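Long-range contacts in conserved hypothetical exported protein (Bacteroides fragilis, PDB 4JJA), which is of unproven function but probably cleaves N-acetylmuramic acid units from peptidoglycan: residues N220-K225 / P250-G255; M210-I215 / A226-P231; F266-I271 / K282-V287. All blocks are in the same frame, centred on the assembly; numbering follows the deposited sequence.

Contact 1: residues N220-K225 / P250-G255; sequences NLPNMK and PFQVYG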
ATOM      1  N   ASN A 220      -5.561   1.174 -11.159  1.00  9.35           N
ATOM      2  CA  ASN A 220      -4.558   0.427 -11.934  1.00  9.59           C
ATOM      3  C   ASN A 220      -3.988  -0.783 -11.196  1.00  9.17           C
ATOM      4  O   ASN A 220      -3.021  -1.362 -11.643  1.00 10.26           O
ATOM      5  CB  ASN A 220      -3.464   1.363 -12.508  1.00 11.20           C
ATOM      6  CG  ASN A 220      -4.024   2.213 -13.608  1.00 11.63           C
ATOM      7  OD1 ASN A 220      -4.329   1.711 -14.669  1.00 13.38           O
ATOM      8  ND2 ASN A 220      -4.257   3.483 -13.327  1.00 13.69           N
ATOM      9  N   LEU A 221      -4.646  -1.193 -10.117  1.00  9.81           N
ATOM     10  CA  LEU A 221      -4.412  -2.498  -9.478  1.00  9.97           C
ATOM     11  C   LEU A 221      -5.697  -3.298  -9.575  1.00 11.23           C
ATOM     12  O   LEU A 221      -6.402  -3.535  -8.581  1.00 11.86           O
ATOM     13  CB  LEU A 221      -3.943  -2.326  -8.016  1.00  9.94           C
ATOM     14  CG  LEU A 221      -2.566  -1.697  -7.851  1.00 10.97           C
ATOM     15  CD1 LEU A 221      -2.291  -1.438  -6.369  1.00 11.05           C
ATOM     16  CD2 LEU A 221      -1.488  -2.605  -8.455  1.00 11.74           C
ATOM     17  N   PRO A 222      -6.050  -3.709 -10.807  1.00 11.54           N
ATOM     18  CA  PRO A 222      -7.411  -4.173 -11.017  1.00 12.91           C
ATOM     19  C   PRO A 222      -7.616  -5.592 -10.593  1.00 12.69           C
ATOM     20  O   PRO A 222      -8.796  -5.989 -10.492  1.00 16.85           O
ATOM     21  CB  PRO A 222      -7.588  -4.055 -12.525  1.00 13.24           C
ATOM     22  CG  PRO A 222      -6.210  -4.236 -13.045  1.00 12.82           C
ATOM     23  CD  PRO A 222      -5.352  -3.470 -12.082  1.00 11.90           C
ATOM     24  N   ASN A 223      -6.554  -6.373 -10.462  1.00 12.40           N
ATOM     25  CA  ASN A 223      -6.634  -7.795 -10.191  1.00 12.07           C
ATOM     26  C   ASN A 223      -5.490  -8.252  -9.263  1.00 11.11           C
ATOM     27  O   ASN A 223      -4.593  -7.469  -8.920  1.00 10.88           O
ATOM     28  CB  ASN A 223      -6.711  -8.621 -11.490  1.00 13.52           C
ATOM     29  CG  ASN A 223      -5.465  -8.486 -12.343  1.00 12.81           C
ATOM     30  OD1 ASN A 223      -4.448  -8.047 -11.867  1.00 15.53           O
ATOM     31  ND2 ASN A 223      -5.556  -8.839 -13.588  1.00 14.72           N
HETATM   32  N   MSE A 224      -5.532  -9.523  -8.867  1.00 10.58           N
HETATM   33  CA  MSE A 224      -4.543 -10.016  -7.972  1.00 10.67           C
HETATM   34  C   MSE A 224      -3.174 -10.187  -8.638  1.00 10.38           C
HETATM   35  O   MSE A 224      -2.147 -10.039  -7.972  1.00 10.66           O
HETATM   36  CB  MSE A 224      -4.979 -11.288  -7.262  1.00 10.28           C
HETATM   37  CG  MSE A 224      -6.184 -11.062  -6.328  1.00 12.04           C
HETATM   38 SE   MSE A 224      -5.865  -9.693  -5.023  0.75  9.36          SE
HETATM   39  CE  MSE A 224      -4.394 -10.520  -4.100  1.00 13.98           C
ATOM     40  N   LYS A 225      -3.137 -10.438  -9.923  1.00 11.72           N
ATOM     41  CA  LYS A 225      -1.901 -10.545 -10.635  1.00 11.65           C
ATOM     42  C   LYS A 225      -1.107  -9.232 -10.517  1.00  9.17           C
ATOM     43  O   LYS A 225       0.097  -9.227 -10.230  1.00  9.70           O
ATOM     44  CB  LYS A 225      -2.125 -10.888 -12.115  1.00 13.41           C
ATOM     45  CG  LYS A 225      -0.955 -11.520 -12.792  1.00 15.60           C
ATOM     46  CD  LYS A 225      -0.818 -13.008 -12.400  1.00 17.81           C
ATOM     47  CE  LYS A 225      -1.856 -13.914 -13.031  1.00 20.12           C
ATOM     48  NZ  LYS A 225      -1.738 -15.214 -12.343  1.00 19.44           N
ATOM     49  N   PRO A 250      -2.393  -3.196 -16.598  1.00  8.67           N
ATOM     50  CA  PRO A 250      -1.493  -2.390 -15.759  1.00  9.32           C
ATOM     51  C   PRO A 250      -0.818  -3.225 -14.699  1.00  8.66           C
ATOM     52  O   PRO A 250      -1.405  -4.094 -14.086  1.00  9.18           O
ATOM     53  CB  PRO A 250      -2.412  -1.345 -15.147  1.00  9.43           C
ATOM     54  CG  PRO A 250      -3.734  -2.005 -15.113  1.00 10.44           C
ATOM     55  CD  PRO A 250      -3.803  -2.852 -16.389  1.00  9.66           C
ATOM     56  N   PHE A 251       0.467  -2.938 -14.504  1.00  8.73           N
ATOM     57  CA  PHE A 251       1.329  -3.651 -13.564  1.00  9.01           C
ATOM     58  C   PHE A 251       1.569  -5.097 -13.924  1.00  9.85           C
ATOM     59  O   PHE A 251       2.164  -5.830 -13.138  1.00 11.77           O
ATOM     60  CB  PHE A 251       0.924  -3.493 -12.093  1.00 10.58           C
ATOM     61  CG  PHE A 251       1.141  -2.098 -11.573  1.00  9.81           C
ATOM     62  CD1 PHE A 251       2.381  -1.688 -11.147  1.00  9.48           C
ATOM     63  CD2 PHE A 251       0.127  -1.192 -11.570  1.00 10.53           C
ATOM     64  CE1 PHE A 251       2.573  -0.405 -10.714  1.00  9.93           C
ATOM     65  CE2 PHE A 251       0.333   0.072 -11.125  1.00 12.26           C
ATOM     66  CZ  PHE A 251       1.544   0.486 -10.727  1.00 10.74           C
ATOM     67  N   GLN A 252       1.232  -5.491 -15.159  1.00  8.55           N
ATOM     68  CA  GLN A 252       1.366  -6.875 -15.590  1.00  8.86           C
ATOM     69  C   GLN A 252       2.170  -7.025 -16.867  1.00  8.71           C
ATOM     70  O   GLN A 252       2.253  -8.099 -17.438  1.00  9.94           O
ATOM     71  CB  GLN A 252      -0.011  -7.512 -15.762  1.00  9.14           C
ATOM     72  CG  GLN A 252      -0.841  -7.573 -14.482  1.00 10.01           C
ATOM     73  CD  GLN A 252      -2.311  -7.632 -14.771  1.00  9.26           C
ATOM     74  OE1 GLN A 252      -2.831  -8.730 -15.000  1.00 11.34           O
ATOM     75  NE2 GLN A 252      -2.974  -6.485 -14.851  1.00 10.35           N
ATOM     76  N   VAL A 253       2.733  -5.902 -17.337  1.00  9.12           N
ATOM     77  CA  VAL A 253       3.574  -5.807 -18.530  1.00  9.14           C
ATOM     78  C   VAL A 253       4.674  -4.789 -18.273  1.00  8.10           C
ATOM     79  O   VAL A 253       4.546  -3.964 -17.344  1.00 10.03           O
ATOM     80  CB  VAL A 253       2.740  -5.410 -19.783  1.00  9.68           C
ATOM     81  CG1 VAL A 253       1.546  -6.328 -20.045  1.00 11.39           C
ATOM     82  CG2 VAL A 253       2.296  -3.945 -19.656  1.00 11.48           C
ATOM     83  N   TYR A 254       5.707  -4.810 -19.106  1.00  8.16           N
ATOM     84  CA  TYR A 254       6.623  -3.673 -19.138  1.00  8.16           C
ATOM     85  C   TYR A 254       7.136  -3.482 -20.543  1.00  8.36           C
ATOM     86  O   TYR A 254       7.279  -4.432 -21.295  1.00  9.33           O
ATOM     87  CB  TYR A 254       7.763  -3.784 -18.121  1.00  8.46           C
ATOM     88  CG  TYR A 254       8.747  -4.884 -18.349  1.00  8.41           C
ATOM     89  CD1 TYR A 254       8.504  -6.171 -17.846  1.00 10.25           C
ATOM     90  CD2 TYR A 254       9.928  -4.672 -19.038  1.00 10.19           C
ATOM     91  CE1 TYR A 254       9.456  -7.175 -17.987  1.00 11.15           C
ATOM     92  CE2 TYR A 254      10.849  -5.677 -19.200  1.00 11.99           C
ATOM     93  CZ  TYR A 254      10.630  -6.923 -18.678  1.00 12.21           C
ATOM     94  OH  TYR A 254      11.552  -7.940 -18.833  1.00 13.89           O
ATOM     95  N   GLY A 255       7.382  -2.240 -20.934  1.00  8.33           N
ATOM     96  CA  GLY A 255       7.892  -2.006 -22.267  1.00  9.19           C
ATOM     97  C   GLY A 255       8.156  -0.535 -22.514  1.00  8.80           C
ATOM     98  O   GLY A 255       7.834   0.315 -21.708  1.00  9.07           O
TER
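The N-cap of helix 224-233 carries this contact: Asn223, the capping residue, is joined to Gln252, just before strand 253-256. Asn223 divides its amide between two jobs. Its OD1 accepts the backbone N-H of Ala226 in the first turn, while ND2 gives a hydrogen bond to Gln252 OE1 (3.1 Å, N-H...O 165°). The two amides meet tip to tip with their planes 75° apart, and the donor stands above the Gln252 carbonyl plane. Gln252 is itself steadied, because its NE2 bonds back to Pro250 O at 3.0 Å. A glutamine suits this place, having both an acceptor for the cap and a donor for its own loop.

Beyond the amides, toward Asn220, packing takes over. Pro222 CD lies 3.7 Å from Pro250 CG, the two proline rings packing against each other. Asn220 O approaches the edge of the Phe251 ring, 3.2 Å from CD2, and Leu221 CD2 packs against the same ring atom at 3.8 Å. Phe251 also meets Tyr230 edge-to-face, and Lys225 NZ turns away to Leu292 O and a salt bridge with Asp294. The contact sets the start of helix 224-233 beside the loop leading into strand 253-256, an edge strand of the three-stranded antiparallel sheet.

Contact 2: residues M210-I215 / A226-P231; sequences MYRLPI and AIYLYP
Ile227 and Tyr228, adjacent on helix 224-233, are the two residues that meet the loop 210-215. Ile227 comes first and makes an apolar contact: its CD1 lies 3.8 Å from Leu213 CD2, methyl to methyl, where the two side chains cross obliquely. With CG1 anti to the carbonyl carbon (chi1 -70°) and CD1 extended beyond it, the long branch of the isoleucine reaches out from the helix to the loop, and the leucine answers with one of its two methyls.

At Tyr228 the contact becomes partly polar. The selenomethionine Met210 curls round through its bent chain, chi2 -55° and chi3 -61°, and brings its terminal methyl CE to 3.7 Å from Tyr228 CE1; the same methyl is also close to the phenol oxygen. An unbranched, flexible side chain suits such a reach. In one of its two conformers Arg212 brings NH1 loosely to the ring edge, 4.3 Å from Tyr228 CE2; its salt bridge is with Asp294. The hydroxyl at the end of the ring binds a water lying in the ring plane: Tyr228 OH donates to it at 2.6 Å, and the water in turn donates to Tyr211 O at 2.8 Å. A tyrosine thus serves both needs, its ring for packing and its hydroxyl for linking helix to loop backbone through the water.

Trp298 meets the Tyr228 ring edge-to-face and also touches Met210, bringing helix 294-300 against both segments. This is side-chain packing of a helix against an irregular loop, supplemented by a single-water bridge, and it joins helix 224-233 to the loop that follows strand 197-200, an outermost strand of the parallel sheet.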
HETATM    1  N   MSE A 210      -3.634 -16.174   1.704  1.00  9.79           N
HETATM    2  CA  MSE A 210      -3.595 -15.423   0.459  1.00  9.43           C
HETATM    3  C   MSE A 210      -4.946 -14.821   0.189  1.00 10.04           C
HETATM    4  O   MSE A 210      -5.709 -15.308  -0.651  1.00 12.19           O
HETATM    5  CB  MSE A 210      -3.144 -16.316  -0.698  1.00 10.05           C
HETATM    6  CG  MSE A 210      -1.829 -17.035  -0.395  1.00 11.67           C
HETATM    7 SE   MSE A 210      -0.326 -15.911   0.103  0.75 10.93          SE
HETATM    8  CE  MSE A 210      -0.187 -14.873  -1.530  1.00 14.69           C
ATOM      9  N   TYR A 211      -5.270 -13.757   0.915  1.00  8.59           N
ATOM     10  CA  TYR A 211      -6.525 -13.066   0.757  1.00  8.54           C
ATOM     11  C   TYR A 211      -6.582 -12.346  -0.546  1.00  8.32           C
ATOM     12  O   TYR A 211      -5.638 -11.646  -0.910  1.00  9.38           O
ATOM     13  CB  TYR A 211      -6.728 -12.109   1.898  1.00  9.07           C
ATOM     14  CG  TYR A 211      -7.998 -11.287   1.850  1.00  8.18           C
ATOM     15  CD1 TYR A 211      -9.227 -11.795   2.249  1.00  9.71           C
ATOM     16  CD2 TYR A 211      -7.965  -9.949   1.472  1.00  8.19           C
ATOM     17  CE1 TYR A 211     -10.343 -11.001   2.258  1.00 11.18           C
ATOM     18  CE2 TYR A 211      -9.068  -9.148   1.501  1.00  8.90           C
ATOM     19  CZ  TYR A 211     -10.268  -9.680   1.924  1.00 10.46           C
ATOM     20  OH  TYR A 211     -11.366  -8.823   1.930  1.00 12.04           O
ATOM     21  N   ARG A 212      -7.727 -12.439  -1.222  1.00  8.88           N
ATOM     22  CA  ARG A 212      -7.970 -11.779  -2.500  0.70  8.58           C
ATOM     23  C   ARG A 212      -8.938 -10.629  -2.302  1.00  9.18           C
ATOM     24  O   ARG A 212      -9.928 -10.768  -1.597  1.00 10.66           O
ATOM     25  CB  ARG A 212      -8.531 -12.790  -3.502  0.70 10.26           C
ATOM     26  CG  ARG A 212      -7.523 -13.837  -3.831  0.70  9.54           C
ATOM     27  CD  ARG A 212      -7.952 -14.829  -4.851  0.70 10.09           C
ATOM     28  NE  ARG A 212      -7.950 -14.402  -6.205  0.70  9.80           N
ATOM     29  CZ  ARG A 212      -6.917 -14.528  -7.034  0.70 12.00           C
ATOM     30  NH1 ARG A 212      -5.758 -15.013  -6.649  0.70 11.55           N
ATOM     31  NH2 ARG A 212      -7.090 -14.172  -8.270  0.70 13.65           N
ATOM     32  N   LEU A 213      -8.617  -9.488  -2.861  1.00  9.61           N
ATOM     33  CA  LEU A 213      -9.343  -8.268  -2.610  1.00 10.00           C
ATOM     34  C   LEU A 213     -10.606  -8.247  -3.464  1.00 10.10           C
ATOM     35  O   LEU A 213     -10.532  -8.377  -4.668  1.00 12.05           O
ATOM     36  CB  LEU A 213      -8.488  -7.057  -2.989  1.00 10.78           C
ATOM     37  CG  LEU A 213      -7.498  -6.621  -1.929  1.00 13.63           C
ATOM     38  CD1 LEU A 213      -6.583  -7.613  -1.355  1.00 16.37           C
ATOM     39  CD2 LEU A 213      -6.755  -5.408  -2.383  1.00 14.10           C
ATOM     40  N   PRO A 214     -11.775  -8.058  -2.845  1.00 10.88           N
ATOM     41  CA  PRO A 214     -13.003  -8.012  -3.644  1.00 11.84           C
ATOM     42  C   PRO A 214     -13.149  -6.757  -4.469  1.00 11.35           C
ATOM     43  O   PRO A 214     -13.849  -6.785  -5.502  1.00 12.26           O
ATOM     44  CB  PRO A 214     -14.096  -8.100  -2.572  1.00 14.52           C
ATOM     45  CG  PRO A 214     -13.441  -7.506  -1.292  1.00 13.05           C
ATOM     46  CD  PRO A 214     -12.043  -7.992  -1.379  1.00 11.56           C
ATOM     47  N   ILE A 215     -12.542  -5.656  -4.003  1.00 10.94           N
ATOM     48  CA  ILE A 215     -12.724  -4.303  -4.556  1.00 11.13           C
ATOM     49  C   ILE A 215     -11.308  -3.782  -4.921  1.00 10.46           C
ATOM     50  O   ILE A 215     -10.405  -3.796  -4.075  1.00 10.96           O
ATOM     51  CB  ILE A 215     -13.390  -3.337  -3.501  1.00 11.31           C
ATOM     52  CG1 ILE A 215     -14.777  -3.882  -3.065  1.00 12.91           C
ATOM     53  CG2 ILE A 215     -13.446  -1.920  -4.008  1.00 13.00           C
ATOM     54  CD1 ILE A 215     -15.473  -3.080  -1.956  1.00 17.56           C
ATOM     55  N   ALA A 226      -1.806  -8.122 -10.728  1.00  9.63           N
ATOM     56  CA  ALA A 226      -1.185  -6.800 -10.636  1.00  8.66           C
ATOM     57  C   ALA A 226      -0.678  -6.598  -9.207  1.00  8.88           C
ATOM     58  O   ALA A 226       0.399  -6.083  -8.994  1.00  8.75           O
ATOM     59  CB  ALA A 226      -2.213  -5.731 -10.994  1.00  9.52           C
ATOM     60  N   ILE A 227      -1.473  -6.970  -8.206  1.00  7.95           N
ATOM     61  CA  ILE A 227      -1.111  -6.779  -6.776  1.00  7.77           C
ATOM     62  C   ILE A 227       0.112  -7.605  -6.436  1.00  8.08           C
ATOM     63  O   ILE A 227       0.962  -7.167  -5.672  1.00  8.00           O
ATOM     64  CB  ILE A 227      -2.332  -7.048  -5.873  1.00  8.83           C
ATOM     65  CG1 ILE A 227      -3.332  -5.899  -6.086  1.00 10.79           C
ATOM     66  CG2 ILE A 227      -1.914  -7.194  -4.379  1.00 11.43           C
ATOM     67  CD1 ILE A 227      -4.663  -6.091  -5.499  1.00 13.81           C
ATOM     68  N   TYR A 228       0.193  -8.825  -6.944  1.00  8.13           N
ATOM     69  CA  TYR A 228       1.348  -9.645  -6.667  1.00  8.11           C
ATOM     70  C   TYR A 228       2.613  -9.218  -7.388  1.00  7.08           C
ATOM     71  O   TYR A 228       3.716  -9.388  -6.882  1.00  8.36           O
ATOM     72  CB  TYR A 228       1.062 -11.119  -6.945  1.00  9.35           C
ATOM     73  CG  TYR A 228      -0.027 -11.729  -6.075  1.00  8.54           C
ATOM     74  CD1 TYR A 228      -0.062 -11.512  -4.688  1.00  8.99           C
ATOM     75  CD2 TYR A 228      -0.946 -12.605  -6.591  1.00  8.81           C
ATOM     76  CE1 TYR A 228      -1.010 -12.092  -3.869  1.00  8.63           C
ATOM     77  CE2 TYR A 228      -1.911 -13.214  -5.784  1.00  8.88           C
ATOM     78  CZ  TYR A 228      -1.965 -12.974  -4.432  1.00  9.38           C
ATOM     79  OH  TYR A 228      -2.907 -13.579  -3.645  1.00 10.29           O
ATOM     80  N   LEU A 229       2.460  -8.691  -8.598  1.00  7.69           N
ATOM     81  CA  LEU A 229       3.585  -8.164  -9.374  1.00  7.67           C
ATOM     82  C   LEU A 229       4.040  -6.767  -8.970  1.00  7.81           C
ATOM     83  O   LEU A 229       5.173  -6.389  -9.217  1.00  7.98           O
ATOM     84  CB  LEU A 229       3.239  -8.197 -10.880  1.00  7.78           C
ATOM     85  CG  LEU A 229       3.315  -9.575 -11.538  1.00  8.88           C
ATOM     86  CD1 LEU A 229       2.679  -9.517 -12.926  1.00 10.56           C
ATOM     87  CD2 LEU A 229       4.752 -10.046 -11.605  1.00 11.16           C
ATOM     88  N   TYR A 230       3.154  -6.010  -8.309  1.00  7.71           N
ATOM     89  CA  TYR A 230       3.389  -4.648  -7.935  1.00  7.20           C
ATOM     90  C   TYR A 230       4.752  -4.419  -7.251  1.00  8.28           C
ATOM     91  O   TYR A 230       5.448  -3.441  -7.621  1.00  7.83           O
ATOM     92  CB  TYR A 230       2.177  -4.137  -7.132  1.00  8.72           C
ATOM     93  CG  TYR A 230       2.187  -2.714  -6.692  1.00  7.76           C
ATOM     94  CD1 TYR A 230       2.089  -1.664  -7.582  1.00  9.33           C
ATOM     95  CD2 TYR A 230       2.166  -2.405  -5.355  1.00  9.38           C
ATOM     96  CE1 TYR A 230       2.088  -0.345  -7.156  1.00  9.23           C
ATOM     97  CE2 TYR A 230       2.156  -1.098  -4.909  1.00  9.90           C
ATOM     98  CZ  TYR A 230       2.151  -0.067  -5.801  1.00  8.75           C
ATOM     99  OH  TYR A 230       2.149   1.235  -5.327  1.00 10.86           O
ATOM    100  N   PRO A 231       5.150  -5.264  -6.292  1.00  8.19           N
ATOM    101  CA  PRO A 231       6.444  -4.989  -5.672  1.00  9.04           C
ATOM    102  C   PRO A 231       7.624  -4.938  -6.620  1.00  9.75           C
ATOM    103  O   PRO A 231       8.571  -4.184  -6.394  1.00 11.40           O
ATOM    104  CB  PRO A 231       6.614  -6.160  -4.675  1.00 10.09           C
ATOM    105  CG  PRO A 231       5.229  -6.611  -4.417  1.00  9.64           C
ATOM    106  CD  PRO A 231       4.441  -6.410  -5.671  1.00  8.77           C
TER
HETATM  107  O   HOH W   1      -3.048 -12.636  -1.181  1.00  9.58           O

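Contact 3: residues F266-I271 / K282-V287; sequences FTPRSI and KLCHGV
Two first torsions bring Phe266 and Cys284 together. Phe266 holds CG between its backbone N and carbonyl carbon (chi1 61°), which swings the ring across toward the neighbouring strand; in Cys284, SG is anti to the carbonyl carbon (chi1 -65°), which turns it toward Pro268, while CB, set by the backbone pairing, meets the ring. Cys284 CB lies over one face of the Phe266 ring, 3.7 Å from the centroid, in a CH-pi contact. The sulfur stands farther off, 4.7 Å from that centroid and oblique to the ring, as a looser sulfur-aromatic contact. Cysteine fits well here: it is small enough to lie against the face of a phenyl ring, and its polarisable sulfur can still pack beside apolar groups, as it does at 3.8 Å from Pro268 CD.

The backbones fix this pairing. Phe266 N donates to Cys284 O at 2.9 Å, and Cys284 N returns a bond to Phe266 O at 2.8 Å.

Beyond this pair the regular strand pairing ends, but the backbones stay close. Thr267 CA points a C-H at Lys282 O, 3.5 Å away, while Thr267 OG1 touches Leu283 CD1, the two side chains crossing at about a right angle. Pro268, with no N-H to donate, lays its CD 3.3 Å from Lys282 O. The guanidinium of Arg269 has Thr267 CG2 over its centre and bonds through NH1 to Asn281. Phe266 also reaches Val253 on the far strand. The reciprocal bonds of Phe266 and Cys284 are those of an antiparallel hydrogen-bonded pair, here between edge strand 265-266 and central strand 284-288 of a three-stranded antiparallel sheet.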
ATOM      1  N   PHE A 266       2.500  -3.101 -26.848  1.00 11.18           N
ATOM      2  CA  PHE A 266       1.287  -2.455 -26.377  1.00 11.16           C
ATOM      3  C   PHE A 266       1.384  -0.980 -26.575  1.00 11.06           C
ATOM      4  O   PHE A 266       2.463  -0.442 -26.660  1.00 11.42           O
ATOM      5  CB  PHE A 266       1.021  -2.790 -24.903  1.00 10.48           C
ATOM      6  CG  PHE A 266       2.093  -2.351 -23.962  1.00 11.22           C
ATOM      7  CD1 PHE A 266       3.172  -3.175 -23.689  1.00 10.39           C
ATOM      8  CD2 PHE A 266       2.036  -1.119 -23.326  1.00 10.36           C
ATOM      9  CE1 PHE A 266       4.165  -2.747 -22.803  1.00 10.81           C
ATOM     10  CE2 PHE A 266       3.045  -0.737 -22.420  1.00 10.47           C
ATOM     11  CZ  PHE A 266       4.107  -1.548 -22.165  1.00 11.44           C
ATOM     12  N   THR A 267       0.253  -0.297 -26.592  1.00 11.19           N
ATOM     13  CA  THR A 267       0.234   1.137 -26.714  1.00 10.92           C
ATOM     14  C   THR A 267      -0.643   1.725 -25.635  1.00 10.82           C
ATOM     15  O   THR A 267      -1.872   1.593 -25.656  1.00 11.36           O
ATOM     16  CB  THR A 267      -0.316   1.578 -28.109  1.00 11.86           C
ATOM     17  OG1 THR A 267       0.473   0.952 -29.140  1.00 14.79           O
ATOM     18  CG2 THR A 267      -0.320   3.101 -28.239  1.00 13.31           C
ATOM     19  N   PRO A 268      -0.033   2.404 -24.655  1.00 10.22           N
ATOM     20  CA  PRO A 268      -0.835   3.100 -23.665  1.00 10.47           C
ATOM     21  C   PRO A 268      -1.803   4.111 -24.311  1.00  9.99           C
ATOM     22  O   PRO A 268      -1.420   4.879 -25.212  1.00 11.03           O
ATOM     23  CB  PRO A 268       0.223   3.785 -22.775  1.00 10.14           C
ATOM     24  CG  PRO A 268       1.445   2.925 -22.978  1.00 10.33           C
ATOM     25  CD  PRO A 268       1.404   2.597 -24.433  1.00  9.65           C
ATOM     26  N   ARG A 269      -3.049   4.159 -23.838  1.00  9.31           N
ATOM     27  CA  ARG A 269      -4.074   5.077 -24.305  1.00  9.59           C
ATOM     28  C   ARG A 269      -4.560   5.944 -23.170  1.00  9.71           C
ATOM     29  O   ARG A 269      -4.418   5.603 -21.989  1.00 11.19           O
ATOM     30  CB  ARG A 269      -5.230   4.297 -24.910  1.00  9.21           C
ATOM     31  CG  ARG A 269      -4.823   3.465 -26.066  1.00 10.33           C
ATOM     32  CD  ARG A 269      -4.196   4.249 -27.221  1.00  9.41           C
ATOM     33  NE  ARG A 269      -3.974   3.405 -28.373  1.00  9.93           N
ATOM     34  CZ  ARG A 269      -3.378   3.798 -29.485  1.00 10.87           C
ATOM     35  NH1 ARG A 269      -2.944   5.038 -29.603  1.00 11.64           N
ATOM     36  NH2 ARG A 269      -3.203   2.956 -30.489  1.00 11.27           N
ATOM     37  N   SER A 270      -5.176   7.067 -23.533  1.00 11.07           N
ATOM     38  CA  SER A 270      -5.644   8.017 -22.546  1.00 11.76           C
ATOM     39  C   SER A 270      -7.037   7.607 -22.094  1.00 11.25           C
ATOM     40  O   SER A 270      -7.975   7.752 -22.840  1.00 12.45           O
ATOM     41  CB  SER A 270      -5.714   9.424 -23.192  1.00 13.44           C
ATOM     42  OG  SER A 270      -6.159  10.351 -22.243  1.00 15.95           O
ATOM     43  N   ILE A 271      -7.126   7.018 -20.915  1.00 10.86           N
ATOM     44  CA  ILE A 271      -8.344   6.397 -20.404  1.00 10.87           C
ATOM     45  C   ILE A 271      -8.585   6.902 -19.013  1.00 11.31           C
ATOM     46  O   ILE A 271      -7.674   7.389 -18.344  1.00 12.14           O
ATOM     47  CB  ILE A 271      -8.252   4.857 -20.461  1.00 10.84           C
ATOM     48  CG1 ILE A 271      -7.062   4.293 -19.653  1.00 11.00           C
ATOM     49  CG2 ILE A 271      -8.205   4.355 -21.927  1.00 13.19           C
ATOM     50  CD1 ILE A 271      -6.854   2.775 -19.740  1.00 12.63           C
ATOM     51  N   LYS A 282       2.266   5.792 -27.728  1.00 12.68           N
ATOM     52  CA  LYS A 282       3.479   5.193 -28.287  1.00 14.35           C
ATOM     53  C   LYS A 282       3.433   3.699 -28.271  1.00 13.52           C
ATOM     54  O   LYS A 282       3.059   3.123 -27.263  1.00 13.62           O
ATOM     55  CB  LYS A 282       4.710   5.535 -27.400  1.00 16.48           C
ATOM     56  CG  LYS A 282       4.893   6.919 -27.066  1.00 22.01           C
ATOM     57  CD  LYS A 282       5.417   7.677 -28.217  1.00 22.25           C
ATOM     58  CE  LYS A 282       6.107   8.948 -27.691  1.00 20.53           C
ATOM     59  NZ  LYS A 282       6.806   9.499 -28.868  1.00 15.19           N
ATOM     60  N   LEU A 283       3.928   3.078 -29.325  1.00 12.75           N
ATOM     61  CA  LEU A 283       4.053   1.665 -29.405  1.00 13.45           C
ATOM     62  C   LEU A 283       5.236   1.269 -28.531  1.00 12.39           C
ATOM     63  O   LEU A 283       6.390   1.659 -28.777  1.00 15.14           O
ATOM     64  CB  LEU A 283       4.268   1.162 -30.848  1.00 13.68           C
ATOM     65  CG  LEU A 283       4.346  -0.351 -30.987  1.00 16.42           C
ATOM     66  CD1 LEU A 283       3.035  -1.012 -30.576  1.00 18.55           C
ATOM     67  CD2 LEU A 283       4.779  -0.700 -32.432  1.00 21.95           C
ATOM     68  N   CYS A 284       4.951   0.542 -27.460  1.00 11.28           N
ATOM     69  CA  CYS A 284       5.926   0.041 -26.502  1.00 11.56           C
ATOM     70  C   CYS A 284       6.215  -1.420 -26.753  1.00 11.39           C
ATOM     71  O   CYS A 284       5.295  -2.230 -26.924  1.00 13.90           O
ATOM     72  CB  CYS A 284       5.394   0.214 -25.084  1.00 11.11           C
ATOM     73  SG  CYS A 284       5.193   1.934 -24.592  1.00 12.04           S
ATOM     74  N   HIS A 285       7.474  -1.774 -26.792  1.00 10.89           N
ATOM     75  CA  HIS A 285       7.915  -3.135 -26.987  1.00 10.45           C
ATOM     76  C   HIS A 285       8.384  -3.680 -25.647  1.00 10.36           C
ATOM     77  O   HIS A 285       9.075  -2.973 -24.917  1.00 10.87           O
ATOM     78  CB  HIS A 285       9.053  -3.142 -27.978  1.00 11.50           C
ATOM     79  CG  HIS A 285       8.664  -2.549 -29.292  1.00 12.71           C
ATOM     80  ND1 HIS A 285       7.879  -3.199 -30.216  1.00 16.69           N
ATOM     81  CD2 HIS A 285       8.895  -1.314 -29.798  1.00 14.54           C
ATOM     82  CE1 HIS A 285       7.683  -2.407 -31.251  1.00 17.00           C
ATOM     83  NE2 HIS A 285       8.266  -1.251 -31.030  1.00 16.72           N
ATOM     84  N   GLY A 286       8.047  -4.931 -25.347  1.00 10.46           N
ATOM     85  CA  GLY A 286       8.430  -5.486 -24.089  1.00 11.08           C
ATOM     86  C   GLY A 286       7.904  -6.861 -23.791  1.00 10.22           C
ATOM     87  O   GLY A 286       7.905  -7.721 -24.666  1.00 11.04           O
ATOM     88  N   VAL A 287       7.420  -7.045 -22.562  1.00  9.84           N
ATOM     89  CA  VAL A 287       7.145  -8.352 -21.986  1.00  9.50           C
ATOM     90  C   VAL A 287       5.785  -8.369 -21.345  1.00  9.20           C
ATOM     91  O   VAL A 287       5.399  -7.424 -20.668  1.00  9.99           O
ATOM     92  CB  VAL A 287       8.218  -8.730 -20.957  1.00 10.90           C
ATOM     93  CG1 VAL A 287       7.949 -10.049 -20.313  1.00 13.13           C
ATOM     94  CG2 VAL A 287       9.584  -8.768 -21.604  1.00 12.59           C
TER

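Leaving strand 197-200 of the parallel sheet, the chain runs through loop 210-215 and residues 220-225 into helix 224-233. Contact 2 closes this connection by bringing the helix back against loop 210-215. Before it closes, contact 1 has opened, so the two cross along the chain; contact 1 closes only at 250-255, and they share helix 224-233. Contact 3 follows in series, closing the excursion between strands 265-266 and 284-288. It meets contact 1 in the three-stranded sheet, where strand 253-256 flanks 284-288. Together the three contacts lead from the loop beyond the parallel sheet, through helix 224-233, to the antiparallel sheet.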